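Side-chain contacts in putative diflavin flavoprotein A 3 (Nostoc sp., PDB 3FNI), which probably passes electrons from NADH to oxygen, reducing it to water, this chain being the flavodoxin-like domain of the larger flavodiiron-type protein: residues I7-V12 / A24-I29; T32-D37 / W146-R151; Q48-L53 / Q74-T79; P105-F110 / A121-Q126. All coordinates share one frame; numbering follows the deposited sequence.

Contact 1: residues I7-V12 / A24-I29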
loop_
_atom_site.group_PDB
_atom_site.type_symbol
_atom_site.label_atom_id
_atom_site.label_comp_id
_atom_site.label_asym_id
_atom_site.label_seq_id
_atom_site.Cartn_x
_atom_site.Cartn_y
_atom_site.Cartn_z
ATOM N N ILE A 7 8.471 -2.358 3.920
ATOM C CA ILE A 7 7.394 -1.521 3.435
ATOM C C ILE A 7 6.158 -2.405 3.473
ATOM O O ILE A 7 6.194 -3.548 3.022
ATOM C CB ILE A 7 7.690 -1.024 2.002
ATOM C CG1 ILE A 7 6.418 -0.499 1.341
ATOM C CG2 ILE A 7 8.308 -2.141 1.195
ATOM C CD1 ILE A 7 5.524 -1.580 0.764
ATOM N N GLY A 8 5.076 -1.882 4.036
ATOM C CA GLY A 8 3.854 -2.656 4.141
ATOM C C GLY A 8 2.934 -2.530 2.947
ATOM O O GLY A 8 2.635 -1.426 2.487
ATOM N N VAL A 9 2.485 -3.679 2.455
ATOM C CA VAL A 9 1.582 -3.764 1.316
ATOM C C VAL A 9 0.264 -4.341 1.828
ATOM O O VAL A 9 0.201 -5.496 2.252
ATOM C CB VAL A 9 2.172 -4.680 0.225
ATOM C CG1 VAL A 9 1.220 -4.780 -0.947
ATOM C CG2 VAL A 9 3.520 -4.131 -0.232
ATOM N N PHE A 10 -0.787 -3.526 1.797
ATOM C CA PHE A 10 -2.089 -3.953 2.289
ATOM C C PHE A 10 -3.154 -3.904 1.208
ATOM O O PHE A 10 -3.389 -2.856 0.608
ATOM C CB PHE A 10 -2.533 -3.059 3.445
ATOM C CG PHE A 10 -1.477 -2.830 4.482
ATOM C CD1 PHE A 10 -0.379 -2.014 4.215
ATOM C CD2 PHE A 10 -1.595 -3.401 5.743
ATOM C CE1 PHE A 10 0.585 -1.766 5.192
ATOM C CE2 PHE A 10 -0.641 -3.163 6.729
ATOM C CZ PHE A 10 0.452 -2.342 6.453
ATOM N N TYR A 11 -3.806 -5.035 0.970
ATOM C CA TYR A 11 -4.849 -5.096 -0.039
ATOM C C TYR A 11 -5.701 -6.350 0.133
ATOM O O TYR A 11 -5.365 -7.229 0.923
ATOM C CB TYR A 11 -4.237 -5.070 -1.443
ATOM C CG TYR A 11 -3.489 -6.329 -1.829
ATOM C CD1 TYR A 11 -2.181 -6.553 -1.400
ATOM C CD2 TYR A 11 -4.094 -7.299 -2.631
ATOM C CE1 TYR A 11 -1.490 -7.713 -1.762
ATOM C CE2 TYR A 11 -3.413 -8.465 -2.999
ATOM C CZ TYR A 11 -2.113 -8.665 -2.564
ATOM O OH TYR A 11 -1.434 -9.804 -2.941
ATOM N N VAL A 12 -6.805 -6.427 -0.606
ATOM C CA VAL A 12 -7.692 -7.586 -0.531
ATOM C C VAL A 12 -7.315 -8.586 -1.630
ATOM O O VAL A 12 -7.528 -8.340 -2.819
ATOM C CB VAL A 12 -9.190 -7.141 -0.645
ATOM C CG1 VAL A 12 -9.337 -6.062 -1.710
ATOM C CG2 VAL A 12 -10.084 -8.341 -0.970
ATOM N N ALA A 24 3.467 -6.798 -8.870
ATOM C CA ALA A 24 4.329 -5.991 -9.724
ATOM C C ALA A 24 5.014 -4.914 -8.893
ATOM O O ALA A 24 6.218 -4.690 -9.017
ATOM C CB ALA A 24 3.500 -5.350 -10.848
ATOM N N ILE A 25 4.230 -4.239 -8.055
ATOM C CA ILE A 25 4.748 -3.192 -7.183
ATOM C C ILE A 25 5.788 -3.814 -6.257
ATOM O O ILE A 25 6.884 -3.278 -6.072
ATOM C CB ILE A 25 3.615 -2.571 -6.335
ATOM C CG1 ILE A 25 2.531 -2.016 -7.266
ATOM C CG2 ILE A 25 4.168 -1.465 -5.438
ATOM C CD1 ILE A 25 1.269 -1.584 -6.568
ATOM N N ILE A 26 5.456 -4.960 -5.681
ATOM C CA ILE A 26 6.397 -5.609 -4.782
ATOM C C ILE A 26 7.723 -5.922 -5.485
ATOM O O ILE A 26 8.785 -5.734 -4.894
ATOM C CB ILE A 26 5.802 -6.897 -4.190
ATOM C CG1 ILE A 26 4.620 -6.538 -3.282
ATOM C CG2 ILE A 26 6.851 -7.644 -3.414
ATOM C CD1 ILE A 26 3.876 -7.736 -2.729
ATOM N N ASN A 27 7.649 -6.400 -6.736
ATOM C CA ASN A 27 8.839 -6.735 -7.531
ATOM C C ASN A 27 9.737 -5.510 -7.718
ATOM O O ASN A 27 10.970 -5.617 -7.744
ATOM C CB ASN A 27 8.435 -7.286 -8.903
ATOM C CG ASN A 27 7.824 -8.682 -8.828
ATOM O OD1 ASN A 27 7.218 -9.152 -9.792
ATOM N ND2 ASN A 27 7.985 -9.349 -7.692
ATOM N N GLY A 28 9.104 -4.349 -7.858
ATOM C CA GLY A 28 9.844 -3.117 -8.007
ATOM C C GLY A 28 10.510 -2.766 -6.690
ATOM O O GLY A 28 11.619 -2.226 -6.670
ATOM N N ILE A 29 9.834 -3.075 -5.585
ATOM C CA ILE A 29 10.372 -2.803 -4.250
ATOM C C ILE A 29 11.581 -3.690 -4.000
ATOM O O ILE A 29 12.618 -3.234 -3.519
ATOM C CB ILE A 29 9.329 -3.088 -3.136
ATOM C CG1 ILE A 29 8.184 -2.082 -3.220
ATOM C CG2 ILE A 29 9.994 -3.010 -1.756
ATOM C CD1 ILE A 29 7.048 -2.378 -2.274
#

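Contact 2: residues T32-D37 / W146-R151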
loop_
_atom_site.group_PDB
_atom_site.type_symbol
_atom_site.label_atom_id
_atom_site.label_comp_id
_atom_site.label_asym_id
_atom_site.label_seq_id
_atom_site.Cartn_x
_atom_site.Cartn_y
_atom_site.Cartn_z
ATOM N N THR A 32 15.204 -2.856 -4.986
ATOM C CA THR A 32 15.961 -1.943 -4.142
ATOM C C THR A 32 16.498 -2.604 -2.885
ATOM O O THR A 32 17.150 -1.955 -2.068
ATOM C CB THR A 32 15.096 -0.757 -3.713
ATOM O OG1 THR A 32 14.118 -1.201 -2.762
ATOM C CG2 THR A 32 14.389 -0.163 -4.922
ATOM N N GLY A 33 16.220 -3.892 -2.729
ATOM C CA GLY A 33 16.689 -4.609 -1.561
ATOM C C GLY A 33 15.907 -4.298 -0.297
ATOM O O GLY A 33 16.312 -4.708 0.786
ATOM N N VAL A 34 14.795 -3.573 -0.423
ATOM C CA VAL A 34 13.967 -3.235 0.732
ATOM C C VAL A 34 12.953 -4.358 0.971
ATOM O O VAL A 34 12.366 -4.887 0.026
ATOM C CB VAL A 34 13.223 -1.890 0.512
ATOM C CG1 VAL A 34 12.200 -1.652 1.621
ATOM C CG2 VAL A 34 14.224 -0.755 0.481
ATOM N N GLY A 35 12.765 -4.724 2.236
ATOM C CA GLY A 35 11.837 -5.791 2.574
ATOM C C GLY A 35 10.376 -5.416 2.409
ATOM O O GLY A 35 10.052 -4.260 2.158
ATOM N N VAL A 36 9.486 -6.391 2.561
ATOM C CA VAL A 36 8.062 -6.131 2.417
ATOM C C VAL A 36 7.204 -7.082 3.258
ATOM O O VAL A 36 7.552 -8.250 3.430
ATOM C CB VAL A 36 7.644 -6.249 0.926
ATOM C CG1 VAL A 36 7.853 -7.665 0.441
ATOM C CG2 VAL A 36 6.206 -5.832 0.747
ATOM N N ASP A 37 6.104 -6.564 3.798
ATOM C CA ASP A 37 5.173 -7.366 4.586
ATOM C C ASP A 37 3.793 -7.241 3.950
ATOM O O ASP A 37 3.254 -6.142 3.810
ATOM C CB ASP A 37 5.127 -6.901 6.049
ATOM C CG ASP A 37 6.426 -7.185 6.800
ATOM O OD1 ASP A 37 7.396 -6.414 6.649
ATOM O OD2 ASP A 37 6.483 -8.189 7.535
ATOM N N TRP A 146 12.995 5.616 -2.150
ATOM C CA TRP A 146 12.672 6.643 -1.179
ATOM C C TRP A 146 12.963 6.107 0.225
ATOM O O TRP A 146 13.584 6.790 1.038
ATOM C CB TRP A 146 11.203 7.038 -1.302
ATOM C CG TRP A 146 10.797 8.112 -0.349
ATOM C CD1 TRP A 146 10.855 9.465 -0.552
ATOM C CD2 TRP A 146 10.283 7.927 0.977
ATOM N NE1 TRP A 146 10.405 10.131 0.565
ATOM C CE2 TRP A 146 10.047 9.211 1.516
ATOM C CE3 TRP A 146 9.995 6.799 1.759
ATOM C CZ2 TRP A 146 9.541 9.399 2.803
ATOM C CZ3 TRP A 146 9.491 6.984 3.042
ATOM C CH2 TRP A 146 9.267 8.277 3.549
ATOM N N VAL A 147 12.514 4.881 0.499
ATOM C CA VAL A 147 12.740 4.236 1.795
ATOM C C VAL A 147 14.242 4.154 2.081
ATOM O O VAL A 147 14.699 4.460 3.189
ATOM C CB VAL A 147 12.142 2.795 1.823
ATOM C CG1 VAL A 147 12.608 2.045 3.073
ATOM C CG2 VAL A 147 10.615 2.861 1.799
ATOM N N THR A 148 15.013 3.736 1.081
ATOM C CA THR A 148 16.459 3.631 1.249
ATOM C C THR A 148 17.061 4.988 1.611
ATOM O O THR A 148 17.831 5.091 2.567
ATOM C CB THR A 148 17.134 3.107 -0.025
ATOM O OG1 THR A 148 16.611 1.811 -0.335
ATOM C CG2 THR A 148 18.649 3.007 0.174
ATOM N N ARG A 149 16.701 6.019 0.846
ATOM C CA ARG A 149 17.192 7.374 1.092
ATOM C C ARG A 149 16.740 7.923 2.447
ATOM O O ARG A 149 17.415 8.761 3.045
ATOM C CB ARG A 149 16.728 8.334 -0.017
ATOM C CG ARG A 149 17.609 8.332 -1.257
ATOM C CD ARG A 149 17.324 9.511 -2.187
ATOM N NE ARG A 149 16.396 9.171 -3.266
ATOM C CZ ARG A 149 15.075 9.133 -3.139
ATOM N NH1 ARG A 149 14.514 9.424 -1.977
ATOM N NH2 ARG A 149 14.316 8.794 -4.172
ATOM N N ASP A 150 15.591 7.454 2.924
ATOM C CA ASP A 150 15.064 7.901 4.209
ATOM C C ASP A 150 15.855 7.290 5.357
ATOM O O ASP A 150 16.118 7.941 6.363
ATOM C CB ASP A 150 13.605 7.480 4.366
ATOM C CG ASP A 150 12.991 8.011 5.639
ATOM O OD1 ASP A 150 12.442 9.124 5.604
ATOM O OD2 ASP A 150 13.079 7.326 6.674
ATOM N N ARG A 151 16.209 6.020 5.203
ATOM C CA ARG A 151 16.957 5.307 6.220
ATOM C C ARG A 151 18.365 5.875 6.314
ATOM O O ARG A 151 18.885 6.092 7.407
ATOM C CB ARG A 151 17.022 3.819 5.879
ATOM C CG ARG A 151 17.109 2.921 7.099
ATOM C CD ARG A 151 15.730 2.398 7.516
ATOM N NE ARG A 151 14.707 3.443 7.624
ATOM C CZ ARG A 151 14.722 4.435 8.511
ATOM N NH1 ARG A 151 15.714 4.537 9.388
ATOM N NH2 ARG A 151 13.735 5.324 8.527
HETATM O O HOH W 1 19.137 0.672 -2.095
#

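Contact 3: residues Q48-L53 / Q74-T79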
loop_
_atom_site.group_PDB
_atom_site.type_symbol
_atom_site.label_atom_id
_atom_site.label_comp_id
_atom_site.label_asym_id
_atom_site.label_seq_id
_atom_site.Cartn_x
_atom_site.Cartn_y
_atom_site.Cartn_z
ATOM N N GLN A 48 -3.926 -5.440 17.232
ATOM C CA GLN A 48 -2.730 -4.984 17.926
ATOM C C GLN A 48 -1.450 -5.283 17.164
ATOM O O GLN A 48 -0.508 -4.487 17.185
ATOM C CB GLN A 48 -2.651 -5.596 19.323
ATOM C CG GLN A 48 -1.703 -4.844 20.233
ATOM C CD GLN A 48 -1.975 -3.345 20.227
ATOM O OE1 GLN A 48 -3.078 -2.898 20.560
ATOM N NE2 GLN A 48 -0.968 -2.560 19.839
ATOM N N GLU A 49 -1.413 -6.429 16.493
ATOM C CA GLU A 49 -0.235 -6.795 15.730
ATOM C C GLU A 49 -0.251 -6.000 14.430
ATOM O O GLU A 49 0.797 -5.739 13.842
ATOM C CB GLU A 49 -0.212 -8.304 15.455
ATOM C CG GLU A 49 -1.063 -8.758 14.284
ATOM C CD GLU A 49 -0.929 -10.250 14.002
ATOM O OE1 GLU A 49 -1.455 -10.700 12.961
ATOM O OE2 GLU A 49 -0.308 -10.971 14.817
ATOM N N LEU A 50 -1.446 -5.607 13.992
ATOM C CA LEU A 50 -1.593 -4.810 12.774
ATOM C C LEU A 50 -1.051 -3.405 13.019
ATOM O O LEU A 50 -0.480 -2.793 12.117
ATOM C CB LEU A 50 -3.062 -4.726 12.346
ATOM C CG LEU A 50 -3.370 -3.819 11.144
ATOM C CD1 LEU A 50 -2.553 -4.252 9.930
ATOM C CD2 LEU A 50 -4.869 -3.871 10.828
ATOM N N ARG A 51 -1.242 -2.897 14.238
ATOM C CA ARG A 51 -0.746 -1.567 14.603
ATOM C C ARG A 51 0.776 -1.614 14.674
ATOM O O ARG A 51 1.457 -0.664 14.298
ATOM C CB ARG A 51 -1.265 -1.130 15.978
ATOM C CG ARG A 51 -2.752 -0.879 16.083
ATOM C CD ARG A 51 -3.065 -0.053 17.336
ATOM N NE ARG A 51 -4.486 0.271 17.430
ATOM C CZ ARG A 51 -5.442 -0.628 17.638
ATOM N NH1 ARG A 51 -5.132 -1.910 17.785
ATOM N NH2 ARG A 51 -6.712 -0.251 17.675
ATOM N N GLU A 52 1.292 -2.728 15.182
ATOM C CA GLU A 52 2.723 -2.925 15.316
ATOM C C GLU A 52 3.405 -3.026 13.972
ATOM O O GLU A 52 4.527 -2.549 13.798
ATOM C CB GLU A 52 3.023 -4.208 16.069
ATOM C CG GLU A 52 2.791 -4.169 17.550
ATOM C CD GLU A 52 3.452 -5.346 18.215
ATOM O OE1 GLU A 52 3.026 -6.496 17.953
ATOM O OE2 GLU A 52 4.415 -5.124 18.980
ATOM N N LEU A 53 2.739 -3.684 13.030
ATOM C CA LEU A 53 3.305 -3.853 11.702
ATOM C C LEU A 53 3.413 -2.509 11.014
ATOM O O LEU A 53 4.473 -2.150 10.505
ATOM C CB LEU A 53 2.445 -4.806 10.870
ATOM C CG LEU A 53 2.632 -4.810 9.349
ATOM C CD1 LEU A 53 4.105 -4.790 8.958
ATOM C CD2 LEU A 53 1.955 -6.048 8.808
ATOM N N GLN A 74 -13.522 -1.959 7.033
ATOM C CA GLN A 74 -13.229 -0.722 7.757
ATOM C C GLN A 74 -12.485 -0.890 9.083
ATOM O O GLN A 74 -11.784 0.020 9.522
ATOM C CB GLN A 74 -14.524 0.068 7.981
ATOM C CG GLN A 74 -14.939 0.920 6.778
ATOM C CD GLN A 74 -16.448 1.024 6.616
ATOM O OE1 GLN A 74 -16.949 1.834 5.830
ATOM N NE2 GLN A 74 -17.180 0.191 7.351
ATOM N N GLY A 75 -12.635 -2.049 9.717
ATOM C CA GLY A 75 -11.948 -2.280 10.971
ATOM C C GLY A 75 -10.446 -2.187 10.777
ATOM O O GLY A 75 -9.754 -1.459 11.488
ATOM N N ALA A 76 -9.939 -2.929 9.801
ATOM C CA ALA A 76 -8.514 -2.932 9.500
ATOM C C ALA A 76 -8.070 -1.582 8.940
ATOM O O ALA A 76 -7.019 -1.062 9.311
ATOM C CB ALA A 76 -8.198 -4.044 8.500
ATOM N N LEU A 77 -8.881 -1.021 8.053
ATOM C CA LEU A 77 -8.581 0.259 7.426
ATOM C C LEU A 77 -8.432 1.387 8.446
ATOM O O LEU A 77 -7.463 2.154 8.399
ATOM C CB LEU A 77 -9.679 0.600 6.423
ATOM C CG LEU A 77 -9.349 1.689 5.405
ATOM C CD1 LEU A 77 -8.019 1.375 4.711
ATOM C CD2 LEU A 77 -10.476 1.778 4.392
ATOM N N SER A 78 -9.400 1.484 9.358
ATOM C CA SER A 78 -9.393 2.497 10.418
ATOM C C SER A 78 -8.167 2.327 11.300
ATOM O O SER A 78 -7.578 3.300 11.770
ATOM C CB SER A 78 -10.634 2.362 11.305
ATOM O OG SER A 78 -11.812 2.667 10.593
ATOM N N THR A 79 -7.798 1.074 11.532
ATOM C CA THR A 79 -6.652 0.761 12.369
ATOM C C THR A 79 -5.365 1.259 11.720
ATOM O O THR A 79 -4.475 1.762 12.403
ATOM C CB THR A 79 -6.560 -0.753 12.609
ATOM O OG1 THR A 79 -7.837 -1.241 13.037
ATOM C CG2 THR A 79 -5.530 -1.066 13.674
#

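Contact 4: residues P105-F110 / A121-Q126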
loop_
_atom_site.group_PDB
_atom_site.type_symbol
_atom_site.label_atom_id
_atom_site.label_comp_id
_atom_site.label_asym_id
_atom_site.label_seq_id
_atom_site.Cartn_x
_atom_site.Cartn_y
_atom_site.Cartn_z
ATOM N N PRO A 105 -10.832 9.914 -1.724
ATOM C CA PRO A 105 -11.112 10.188 -0.315
ATOM C C PRO A 105 -10.022 9.634 0.602
ATOM O O PRO A 105 -9.637 10.273 1.577
ATOM C CB PRO A 105 -12.456 9.507 -0.101
ATOM C CG PRO A 105 -13.126 9.721 -1.419
ATOM C CD PRO A 105 -12.031 9.380 -2.395
ATOM N N LEU A 106 -9.520 8.452 0.275
ATOM C CA LEU A 106 -8.485 7.830 1.080
ATOM C C LEU A 106 -7.130 8.512 0.867
ATOM O O LEU A 106 -6.340 8.653 1.796
ATOM C CB LEU A 106 -8.382 6.344 0.739
ATOM C CG LEU A 106 -7.475 5.549 1.675
ATOM C CD1 LEU A 106 -8.024 5.628 3.091
ATOM C CD2 LEU A 106 -7.387 4.103 1.210
ATOM N N LEU A 107 -6.871 8.915 -0.371
ATOM C CA LEU A 107 -5.637 9.600 -0.730
ATOM C C LEU A 107 -5.506 10.859 0.126
ATOM O O LEU A 107 -4.441 11.145 0.670
ATOM C CB LEU A 107 -5.690 9.972 -2.213
ATOM C CG LEU A 107 -4.544 9.583 -3.150
ATOM C CD1 LEU A 107 -4.000 8.228 -2.805
ATOM C CD2 LEU A 107 -5.055 9.611 -4.590
ATOM N N SER A 108 -6.610 11.595 0.253
ATOM C CA SER A 108 -6.646 12.834 1.029
ATOM C C SER A 108 -6.521 12.610 2.536
ATOM O O SER A 108 -6.008 13.465 3.255
ATOM C CB SER A 108 -7.939 13.604 0.733
ATOM O OG SER A 108 -8.027 13.959 -0.640
ATOM N N LYS A 109 -6.998 11.471 3.021
ATOM C CA LYS A 109 -6.886 11.193 4.441
ATOM C C LYS A 109 -5.425 11.017 4.833
ATOM O O LYS A 109 -5.018 11.452 5.901
ATOM C CB LYS A 109 -7.677 9.945 4.819
ATOM C CG LYS A 109 -9.168 10.158 4.821
ATOM C CD LYS A 109 -9.882 8.978 5.433
ATOM C CE LYS A 109 -11.375 9.225 5.481
ATOM N NZ LYS A 109 -12.071 8.193 6.298
ATOM N N PHE A 110 -4.627 10.395 3.971
ATOM C CA PHE A 110 -3.222 10.196 4.303
ATOM C C PHE A 110 -2.453 11.498 4.166
ATOM O O PHE A 110 -1.582 11.808 4.982
ATOM C CB PHE A 110 -2.593 9.118 3.417
ATOM C CG PHE A 110 -2.956 7.720 3.815
ATOM C CD1 PHE A 110 -2.431 7.149 4.975
ATOM C CD2 PHE A 110 -3.833 6.970 3.033
ATOM C CE1 PHE A 110 -2.772 5.846 5.347
ATOM C CE2 PHE A 110 -4.185 5.669 3.391
ATOM C CZ PHE A 110 -3.656 5.101 4.552
ATOM N N ALA A 121 -1.123 8.050 -7.503
ATOM C CA ALA A 121 -2.073 6.956 -7.302
ATOM C C ALA A 121 -2.333 6.225 -8.614
ATOM O O ALA A 121 -2.770 6.835 -9.589
ATOM C CB ALA A 121 -3.386 7.487 -6.736
ATOM N N ILE A 122 -2.061 4.923 -8.648
ATOM C CA ILE A 122 -2.284 4.161 -9.867
ATOM C C ILE A 122 -3.768 3.860 -10.044
ATOM O O ILE A 122 -4.405 3.228 -9.199
ATOM C CB ILE A 122 -1.456 2.841 -9.888
ATOM C CG1 ILE A 122 -2.380 1.638 -10.081
ATOM C CG2 ILE A 122 -0.638 2.709 -8.623
ATOM C CD1 ILE A 122 -1.664 0.333 -10.247
ATOM N N ARG A 123 -4.312 4.330 -11.159
ATOM C CA ARG A 123 -5.719 4.150 -11.458
ATOM C C ARG A 123 -5.913 3.162 -12.605
ATOM O O ARG A 123 -5.129 3.136 -13.556
ATOM C CB ARG A 123 -6.325 5.515 -11.786
ATOM C CG ARG A 123 -6.128 6.526 -10.655
ATOM C CD ARG A 123 -6.402 7.937 -11.114
ATOM N NE ARG A 123 -6.166 8.929 -10.066
ATOM C CZ ARG A 123 -7.007 9.185 -9.068
ATOM N NH1 ARG A 123 -6.705 10.110 -8.164
ATOM N NH2 ARG A 123 -8.151 8.521 -8.974
ATOM N N ILE A 124 -6.948 2.336 -12.498
ATOM C CA ILE A 124 -7.242 1.334 -13.518
ATOM C C ILE A 124 -8.646 1.506 -14.053
ATOM O O ILE A 124 -9.619 1.241 -13.346
ATOM C CB ILE A 124 -7.120 -0.113 -12.960
ATOM C CG1 ILE A 124 -5.647 -0.484 -12.764
ATOM C CG2 ILE A 124 -7.778 -1.100 -13.913
ATOM C CD1 ILE A 124 -4.990 0.253 -11.642
ATOM N N LYS A 125 -8.751 1.950 -15.301
ATOM C CA LYS A 125 -10.056 2.148 -15.936
ATOM C C LYS A 125 -10.336 0.982 -16.876
ATOM O O LYS A 125 -11.489 0.627 -17.112
ATOM C CB LYS A 125 -10.073 3.449 -16.749
ATOM C CG LYS A 125 -9.510 4.671 -16.033
ATOM C CD LYS A 125 -8.214 5.139 -16.689
ATOM C CE LYS A 125 -8.444 5.527 -18.150
ATOM N NZ LYS A 125 -7.198 5.996 -18.824
ATOM N N GLN A 126 -9.261 0.401 -17.402
ATOM C CA GLN A 126 -9.335 -0.718 -18.334
ATOM C C GLN A 126 -8.543 -1.914 -17.813
ATOM O O GLN A 126 -7.760 -1.784 -16.872
ATOM C CB GLN A 126 -8.770 -0.280 -19.684
ATOM C CG GLN A 126 -9.490 0.920 -20.290
ATOM C CD GLN A 126 -8.832 1.411 -21.565
ATOM O OE1 GLN A 126 -7.732 1.970 -21.537
ATOM N NE2 GLN A 126 -9.500 1.197 -22.697
#

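Contact 1: residues I7-V12 / A24-I29
I26 and I29 are the two residues of helix 24-29 that rest against strand 7-11, on the apolar pair I7 and V9. At A24 and I25 the helix faces helix 130-152, both residues touching C136 there. I26 comes next and reaches the strand with CG1, which lies 4.0 Å from V9 CG2, the two chains passing at a slant. CG1 of I26 stands anti to the carbonyl carbon (chi1 -66°), and this brings the longer branch round to the sheet although the residue is rooted at the flank of the helix. Segment 24-29 and strand 7-11 run almost exactly antiparallel, at 176° with 10.6 Å between their axes, as expected of the first beta-alpha-beta crossover of a flavodoxin-like domain, where strand 6-11 leads through helix 18-31 into strand 35-40. G28 has no side chain to place; its N closes the turn on A24 O at 3.1 Å, and its O takes a hydrogen bond from T141 OG1 of helix 130-152. I29 then meets I7 tip to tip: I29 CD1 to I7 CD1 is 3.5 Å, tighter than usual for two methyls. On I7, CG1 anti to the backbone N (chi1 163°) carries CD1 to that meeting, while CG2, set between the backbone N and the carbonyl carbon, meets both CD1 and CG2 of I29, the latter at 3.5 Å. I29 CD1 also lies loosely against V9 CG2, at 4.4 Å. Putting an alanine in place of I7 would remove both methyl contacts and would probably leave a gap beside I29, whose CD1 could then turn more freely.

Contact 2: residues T32-D37 / W146-R151
V34 meets V147 and T148 of helix 146-151 with its two methyls. Its CB faces the helix but stays behind the methyls, which carry the contact. CG1, anti to the backbone N (chi1 171°), lies 4.0 Å from V147 CG1. CG2, anti to the carbonyl carbon, meets T148 OG1 at 3.6 Å and is also 4.1 Å from V147 CG1, so this one methyl of V147 is touched by both branches of V34. Valine suits this place because its two methyls reach V147 and T148 together. V147 is buried and reaches on to T58 of strand 57-63.

Here the chain leaves helix 18-31 and enters strand 35-40, the edge strand of the parallel flavodoxin-like sheet, and the long C-terminal helix 130-152 packs over the junction. Helix 18-31 ends in a Schellman motif, with G33 at a phi of 76°, a value glycine takes more easily than other residues. T32 keeps its hydroxyl turned back into its own helix: OG1 bonds to I29 O and receives a weak bond from V34 N at 3.4 Å.

A polar edge of the contact lies beside the valines. Threonine fits at T148 because its hydroxyl can lie against a methyl of V34 while backbone and water meet its hydrogen-bonding needs: OG1 bonds to G144 O within its own helix. T32 O and T148 OG1 are 4.2 Å apart, too far for a direct bond. A water spans them, donating one long bond to T32 O at 3.3 Å and another to T148 OG1, also at 3.3 Å.

Contact 3: residues Q48-L53 / Q74-T79
L50 and R51 of helix 48-53 lie against T79 and A76 of helix 74-79. L50, with CG anti to its amide nitrogen (chi1 175°), directs CD2 between A76 and T79, 4.0 Å from T79 CB and 4.1 Å from A76 CB; A76 O is also close to L50 CD2, at 3.8 Å. The small alanine leaves room for L50; the axes of the two segments approach to 10.2 Å and cross at -39°. R51 crosses T79 at about a right angle. Its CG is 3.7 Å from T79 CG2, and the same methyl sits 4.0 Å above the guanidinium plane, over its centre.

Further out, T79 is probably turned by its own helix. OG1, anti to the carbonyl carbon, points back toward G75 O, though the modelled 2.5 Å from T79 OG1 to G75 O is doubtfully short; CG2, anti to the backbone N, faces R51. On the arginine side, Q48 CA lies in plane at the guanidinium edge. These two helices flank the same face of the flavodoxin-like sheet.

The contact is apolar even where a charged residue takes part: R51 gives its aliphatic stem and the flat face of its head, which carries no N-H donor, so the methyl blocks none of the in-plane N-H groups and the charge probably remains hydrated at this outer edge.

Contact 4: residues P105-F110 / A121-Q126
L107, on helix 103-112, leans on A121 and R123 in the loop that follows the short strand 116-117 and leads to the C-terminal helix 130-152. This is the last part of the alternating strand-helix order of a flavodoxin-like domain, and the contact lies at the surface.

The apolar part is one leucine against one alanine. L107 CD2 is 3.4 Å from A121 CB, closer than carbons usually come, and L107 CD1 is 4.0 Å from the same CB, so the fork of the leucine straddles the small methyl. A chi1 of -128° puts L107 nearly eclipsed rather than staggered, which may reflect the tight approach. Leucine suits the place because its two methyls can spread over a partner this small, and alanine because any longer branch would probably collide with the fork. L107 also touches I92 of strand 89-93, and A121 touches I103.

The second kind of contact sets a methyl beside a charged group. The R123 chain leaves with CG anti to the carbonyl carbon (chi1 -57°) and runs extended to NE, which brings NH1 to L107 CD2. The two side chains cross at a slant.

Polar bonds to residues outside the two segments hold the loop. The main-chain amide of I124 bonds to the E94 carboxylate, holding the loop just past the end of strand 89-93. R123 forms a salt bridge with D104, which lies on helix 103-112 as L107 does: NH1 goes to D104 OD1, and that same R123 nitrogen lies 4.0 Å from L107 CD2.

How the contacts relate
Contact 1 lies nearest the middle of the domain; contacts 2 and 3 touch it, while contact 4 stays about 5 Å off at the nearest atoms. Contact 2 continues from it across the sheet: V9 N bonds to D37 O at 2.9 Å and I7 N to G35 O at 3.0 Å, the ladder between neighbouring strands. Contact 3 reaches the other face, where F10 CE2 meets L50 CD1 at 3.9 Å, and D37 CB of contact 2 touches L53 CD1 at 3.7 Å. Contact 4 is about 22 Å from contact 2, centre to centre, on opposite sides of the chain's centre. As in other flavodoxin folds, FMN would probably bind at the C-terminal ends of the strands, near V12; contact 2 is at the opposite end.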